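Local coordinates for protein nucleoporin NUP82 (PDB 5CWW) that probably serves as a structural component of the nuclear pore complex and as a docking partner for transiently associated nuclear transport factors, at residues L331-M334 with S335-N339. Numbering follows the deposited sequence.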
ATOM      1  N   LEU B 331      -5.363 -25.521   3.126  1.00 57.97           N
ATOM      2  CA  LEU B 331      -6.442 -26.488   3.267  1.00 59.94           C
ATOM      3  C   LEU B 331      -7.205 -26.255   4.568  1.00 61.87           C
ATOM      4  O   LEU B 331      -8.424 -26.414   4.625  1.00 64.51           O
ATOM      5  CB  LEU B 331      -5.890 -27.914   3.222  1.00 60.38           C
ATOM      6  CG  LEU B 331      -6.904 -29.040   3.427  1.00 60.78           C
ATOM      7  CD1 LEU B 331      -8.054 -28.925   2.439  1.00 62.75           C
ATOM      8  CD2 LEU B 331      -6.221 -30.392   3.299  1.00 61.56           C
ATOM      9  N   GLU B 332      -6.477 -25.872   5.611  1.00 60.45           N
ATOM     10  CA  GLU B 332      -7.083 -25.568   6.900  1.00 62.01           C
ATOM     11  C   GLU B 332      -7.956 -24.320   6.789  1.00 59.42           C
ATOM     12  O   GLU B 332      -9.071 -24.275   7.309  1.00 57.32           O
ATOM     13  CB  GLU B 332      -5.998 -25.378   7.960  1.00 66.31           C
ATOM     14  CG  GLU B 332      -6.523 -25.236   9.375  1.00 72.92           C
ATOM     15  CD  GLU B 332      -5.411 -25.219  10.407  1.00 77.99           C
ATOM     16  OE1 GLU B 332      -4.230 -25.338  10.014  1.00 78.99           O
ATOM     17  OE2 GLU B 332      -5.719 -25.086  11.611  1.00 80.81           O
ATOM     18  N   TRP B 333      -7.439 -23.314   6.093  1.00 56.25           N
ATOM     19  CA  TRP B 333      -8.179 -22.088   5.821  1.00 56.33           C
ATOM     20  C   TRP B 333      -9.489 -22.386   5.091  1.00 57.30           C
ATOM     21  O   TRP B 333     -10.551 -21.899   5.480  1.00 59.36           O
ATOM     22  CB  TRP B 333      -7.309 -21.133   4.999  1.00 54.96           C
ATOM     23  CG  TRP B 333      -7.926 -19.803   4.705  1.00 53.36           C
ATOM     24  CD1 TRP B 333      -7.922 -18.702   5.511  1.00 52.15           C
ATOM     25  CD2 TRP B 333      -8.615 -19.420   3.507  1.00 53.64           C
ATOM     26  NE1 TRP B 333      -8.573 -17.660   4.894  1.00 52.24           N
ATOM     27  CE2 TRP B 333      -9.006 -18.075   3.663  1.00 52.70           C
ATOM     28  CE3 TRP B 333      -8.939 -20.083   2.321  1.00 54.84           C
ATOM     29  CZ2 TRP B 333      -9.711 -17.385   2.679  1.00 53.54           C
ATOM     30  CZ3 TRP B 333      -9.637 -19.397   1.346  1.00 54.99           C
ATOM     31  CH2 TRP B 333     -10.016 -18.061   1.532  1.00 54.74           C
ATOM     32  N   MET B 334      -9.406 -23.199   4.042  1.00 57.97           N
ATOM     33  CA  MET B 334     -10.573 -23.530   3.230  1.00 58.81           C
ATOM     34  C   MET B 334     -11.607 -24.346   4.002  1.00 64.19           C
ATOM     35  O   MET B 334     -12.808 -24.205   3.772  1.00 63.68           O
ATOM     36  CB  MET B 334     -10.144 -24.300   1.977  1.00 57.01           C
ATOM     37  CG  MET B 334     -11.295 -24.679   1.045  1.00 58.54           C
ATOM     38  SD  MET B 334     -12.284 -23.266   0.512  1.00 73.91           S
ATOM     39  CE  MET B 334     -11.082 -22.357  -0.459  1.00 58.37           C
ATOM     40  N   SER B 335     -11.143 -25.202   4.908  1.00 69.93           N
ATOM     41  CA  SER B 335     -12.045 -26.070   5.663  1.00 76.00           C
ATOM     42  C   SER B 335     -12.990 -25.246   6.537  1.00 74.87           C
ATOM     43  O   SER B 335     -14.099 -25.680   6.847  1.00 76.20           O
ATOM     44  CB  SER B 335     -11.254 -27.053   6.528  1.00 80.77           C
ATOM     45  OG  SER B 335     -10.665 -26.399   7.639  1.00 81.22           O
ATOM     46  N   GLU B 336     -12.543 -24.058   6.926  1.00 74.90           N
ATOM     47  CA  GLU B 336     -13.378 -23.139   7.690  1.00 74.06           C
ATOM     48  C   GLU B 336     -14.509 -22.587   6.825  1.00 70.17           C
ATOM     49  O   GLU B 336     -15.533 -22.143   7.341  1.00 72.53           O
ATOM     50  CB  GLU B 336     -12.537 -21.987   8.241  1.00 77.93           C
ATOM     51  CG  GLU B 336     -11.413 -22.415   9.177  1.00 81.73           C
ATOM     52  CD  GLU B 336     -11.827 -22.408  10.635  1.00 85.67           C
ATOM     53  OE1 GLU B 336     -12.311 -21.360  11.112  1.00 85.43           O
ATOM     54  OE2 GLU B 336     -11.664 -23.450  11.304  1.00 88.99           O
ATOM     55  N   ILE B 337     -14.316 -22.620   5.510  1.00 70.09           N
ATOM     56  CA  ILE B 337     -15.303 -22.091   4.574  1.00 70.20           C
ATOM     57  C   ILE B 337     -16.279 -23.175   4.111  1.00 78.49           C
ATOM     58  O   ILE B 337     -17.468 -22.907   3.931  1.00 77.95           O
ATOM     59  CB  ILE B 337     -14.617 -21.453   3.345  1.00 66.22           C
ATOM     60  CG1 ILE B 337     -13.679 -20.328   3.799  1.00 64.00           C
ATOM     61  CG2 ILE B 337     -15.655 -20.907   2.368  1.00 65.05           C
ATOM     62  CD1 ILE B 337     -12.828 -19.730   2.693  1.00 62.38           C
ATOM     63  N   ASP B 338     -15.780 -24.392   3.917  1.00 85.38           N
ATOM     64  CA  ASP B 338     -16.633 -25.507   3.503  1.00 97.10           C
ATOM     65  C   ASP B 338     -17.678 -25.828   4.568  1.00104.78           C
ATOM     66  O   ASP B 338     -18.842 -26.074   4.252  1.00106.23           O
ATOM     67  CB  ASP B 338     -15.789 -26.751   3.213  1.00100.29           C
ATOM     68  CG  ASP B 338     -14.899 -26.585   1.995  1.00101.96           C
ATOM     69  OD1 ASP B 338     -15.302 -25.873   1.051  1.00103.01           O
ATOM     70  OD2 ASP B 338     -13.796 -27.170   1.982  1.00102.52           O
ATOM     71  N   ASN B 339     -17.252 -25.815   5.828  1.00105.78           N
ATOM     72  CA  ASN B 339     -18.134 -26.099   6.956  1.00111.37           C
ATOM     73  C   ASN B 339     -18.823 -24.834   7.451  1.00109.57           C
ATOM     74  O   ASN B 339     -19.003 -24.643   8.653  1.00111.64           O
ATOM     75  CB  ASN B 339     -17.349 -26.746   8.098  1.00118.03           C
ATOM     76  CG  ASN B 339     -16.682 -28.043   7.684  1.00121.51           C
ATOM     77  OD1 ASN B 339     -17.236 -28.818   6.903  1.00124.47           O
ATOM     78  ND2 ASN B 339     -15.485 -28.285   8.205  1.00122.11           N
TER
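Ser335 hydrogen-bonds through its backbone N to Leu331 and through its hydroxyl to Glu332, in the last two turns of alpha-helix 321-338, in the N-terminal beta-propeller portion of this nucleoporin. The backbone N donates to Leu331 O at 3.0 Å, the usual i to i+4 bond. The hydroxyl donates to Glu332 O, with OG 2.7 Å from that oxygen. OG sits between the backbone N and the carbonyl carbon (chi1 73°), which turns it back to the carbonyl three residues earlier. The backbone bonds that Glu332 O receives from Ser335 N and Glu336 N are both weak, so the hydroxyl gives it its shortest hydrogen bond here. Without that hydroxyl, as with an alanine here, Glu332 O would probably keep just the two weak backbone bonds from this turn.

Towards its end the helix shows mixed spacing. Glu336 N donates to Trp333 O, three residues back, from above the carbonyl plane. Met334 O accepts twice: from Asp338 N in the i+4 position, and from Ile337 N in the i+3 position at 2.8 Å. Asp338 N lies nearly along the C=O axis, whereas Ile337 N stands 60° out of the carbonyl plane. Asn339 is the first residue to leave helical geometry. The Glu336 carboxylate has partners beyond the helix: a weak bond from Ser361 N and a long, weak ion pair with Arg362.

The buried side chains join the helix to its surroundings. Met334 packs on Leu302, Ser303 and Ile306 of helix 298-315, and Ile337 on Ile299 of the same helix. Met334 SD also lies 4.1 Å from Ile337 CB. The Trp333 ring meets those of Trp267 and Trp450. Over one face of its six-membered ring lies Ile337 CD1, a CH-pi contact 3.6 Å from the centroid.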